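Transcription regulator PadR N-terminal domain-containing protein (Streptococcus mutans, PDB 3L7W) probably binds DNA as a dimeric transcriptional regulator of the PadR family, using a winged helix-turn-helix domain. Local coordinates at residues L13-V18 and E78-Y83. Sequence-based numbering, arbitrary orientation.
Sequences LILAIV and EKHLVY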
loop_
_atom_site.group_PDB
_atom_site.type_symbol
_atom_site.label_atom_id
_atom_site.label_comp_id
_atom_site.label_asym_id
_atom_site.label_seq_id
_atom_site.Cartn_x
_atom_site.Cartn_y
_atom_site.Cartn_z
ATOM N N LEU A 13 -0.803 9.883 4.990
ATOM C CA LEU A 13 -0.667 11.004 4.061
ATOM C C LEU A 13 -1.182 12.299 4.676
ATOM O O LEU A 13 -0.546 13.333 4.578
ATOM C CB LEU A 13 -1.394 10.711 2.745
ATOM C CG LEU A 13 -0.706 9.594 1.930
ATOM C CD1 LEU A 13 -1.590 9.162 0.791
ATOM C CD2 LEU A 13 0.632 10.058 1.401
ATOM N N ILE A 14 -2.354 12.243 5.292
ATOM C CA ILE A 14 -2.933 13.439 5.876
ATOM C C ILE A 14 -1.986 14.023 6.909
ATOM O O ILE A 14 -1.618 15.190 6.836
ATOM C CB ILE A 14 -4.262 13.142 6.566
ATOM C CG1 ILE A 14 -5.343 12.850 5.519
ATOM C CG2 ILE A 14 -4.658 14.317 7.430
ATOM C CD1 ILE A 14 -6.580 12.227 6.089
ATOM N N LEU A 15 -1.590 13.204 7.873
ATOM C CA LEU A 15 -0.681 13.679 8.905
ATOM C C LEU A 15 0.602 14.201 8.285
ATOM O O LEU A 15 1.126 15.229 8.705
ATOM C CB LEU A 15 -0.377 12.563 9.893
ATOM C CG LEU A 15 -1.168 12.574 11.201
ATOM C CD1 LEU A 15 -2.523 13.234 11.046
ATOM C CD2 LEU A 15 -1.281 11.178 11.785
ATOM N N ALA A 16 1.105 13.504 7.267
ATOM C CA ALA A 16 2.359 13.911 6.658
ATOM C C ALA A 16 2.175 15.265 6.013
ATOM O O ALA A 16 3.031 16.142 6.145
ATOM C CB ALA A 16 2.848 12.888 5.634
ATOM N N ILE A 17 1.050 15.432 5.322
ATOM C CA ILE A 17 0.774 16.672 4.606
ATOM C C ILE A 17 0.624 17.809 5.606
ATOM O O ILE A 17 1.210 18.878 5.453
ATOM C CB ILE A 17 -0.505 16.557 3.783
ATOM C CG1 ILE A 17 -0.293 15.585 2.611
ATOM C CG2 ILE A 17 -0.916 17.906 3.251
ATOM C CD1 ILE A 17 -1.555 15.243 1.889
ATOM N N VAL A 18 -0.154 17.553 6.649
ATOM C CA VAL A 18 -0.425 18.558 7.642
ATOM C C VAL A 18 0.849 18.905 8.390
ATOM O O VAL A 18 0.980 20.010 8.897
ATOM C CB VAL A 18 -1.529 18.101 8.592
ATOM C CG1 VAL A 18 -1.761 19.150 9.696
ATOM C CG2 VAL A 18 -2.806 17.874 7.790
ATOM N N GLU A 78 2.459 14.436 15.728
ATOM C CA GLU A 78 3.843 14.341 15.293
ATOM C C GLU A 78 4.428 13.006 15.707
ATOM O O GLU A 78 5.001 12.300 14.885
ATOM C CB GLU A 78 4.691 15.496 15.824
ATOM C CG GLU A 78 4.669 16.737 14.939
ATOM C CD GLU A 78 5.394 17.929 15.560
ATOM O OE1 GLU A 78 6.209 17.726 16.489
ATOM O OE2 GLU A 78 5.148 19.073 15.116
ATOM N N LYS A 79 4.262 12.648 16.974
ATOM C CA LYS A 79 4.741 11.358 17.446
ATOM C C LYS A 79 4.140 10.228 16.608
ATOM O O LYS A 79 4.834 9.290 16.200
ATOM C CB LYS A 79 4.395 11.163 18.916
ATOM C CG LYS A 79 4.979 9.902 19.516
ATOM C CD LYS A 79 5.039 9.993 21.031
ATOM C CE LYS A 79 5.837 8.837 21.609
ATOM N NZ LYS A 79 5.956 8.953 23.087
ATOM N N HIS A 80 2.843 10.329 16.347
ATOM C CA HIS A 80 2.133 9.305 15.610
ATOM C C HIS A 80 2.615 9.221 14.164
ATOM O O HIS A 80 2.736 8.126 13.600
ATOM C CB HIS A 80 0.643 9.582 15.632
ATOM C CG HIS A 80 -0.178 8.449 15.115
ATOM N ND1 HIS A 80 0.024 7.148 15.517
ATOM C CD2 HIS A 80 -1.210 8.419 14.241
ATOM C CE1 HIS A 80 -0.846 6.363 14.908
ATOM N NE2 HIS A 80 -1.606 7.110 14.127
ATOM N N LEU A 81 2.880 10.381 13.570
ATOM C CA LEU A 81 3.346 10.440 12.196
ATOM C C LEU A 81 4.675 9.692 12.039
ATOM O O LEU A 81 4.914 9.046 11.014
ATOM C CB LEU A 81 3.484 11.887 11.731
ATOM C CG LEU A 81 4.171 12.084 10.376
ATOM C CD1 LEU A 81 3.386 11.369 9.277
ATOM C CD2 LEU A 81 4.323 13.566 10.059
ATOM N N VAL A 82 5.525 9.779 13.061
ATOM C CA VAL A 82 6.822 9.096 13.074
ATOM C C VAL A 82 6.607 7.604 13.010
ATOM O O VAL A 82 7.274 6.891 12.252
ATOM C CB VAL A 82 7.605 9.388 14.369
ATOM C CG1 VAL A 82 8.667 8.319 14.609
ATOM C CG2 VAL A 82 8.216 10.775 14.317
ATOM N N TYR A 83 5.673 7.137 13.825
ATOM C CA TYR A 83 5.293 5.743 13.820
ATOM C C TYR A 83 4.799 5.315 12.421
ATOM O O TYR A 83 5.286 4.328 11.859
ATOM C CB TYR A 83 4.229 5.480 14.887
ATOM C CG TYR A 83 3.630 4.111 14.774
ATOM C CD1 TYR A 83 4.336 2.993 15.194
ATOM C CD2 TYR A 83 2.377 3.926 14.203
ATOM C CE1 TYR A 83 3.801 1.725 15.062
ATOM C CE2 TYR A 83 1.830 2.671 14.079
ATOM C CZ TYR A 83 2.551 1.569 14.505
ATOM O OH TYR A 83 2.010 0.308 14.374
#
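Leu81 drives its forked end onto the backbone of helix 7-20 at Leu15 and Ala16. Its CB already points at 13-18, and with CG anti to the backbone N (chi1 171°) the fork reaches both residues. CD1 sits 3.7 Å from the backbone N of Ala16 and also touches the CB atoms of Ala16 and Leu15. The other branch, CD2, lies 3.8 Å from Leu15 O, a methyl packed against a carbonyl oxygen without hydrogen bonding to it. Leu15 answers from its own helix: its CD2 comes 3.7 Å from His80 CD2, meeting the imidazole obliquely, and the two side chains cross at about a right angle. Segments 13-18 and 78-83 run at 124° to each other, with Leu15 and Leu81 closest, their CA atoms 6.1 Å apart. Leu73 of strand 66-73 touches both leucines, Tyr55 stacks on the His80 ring, and Val99 of the second subunit packs on Ala16. The contact thus ties the first helix of the winged-helix domain to the start of the long C-terminal helix 75-100, whose later turns reach the partner subunit. Because Leu81 offers only methyls to the backbone N and O, the join rests on van der Waals packing and probably on partial exclusion of water.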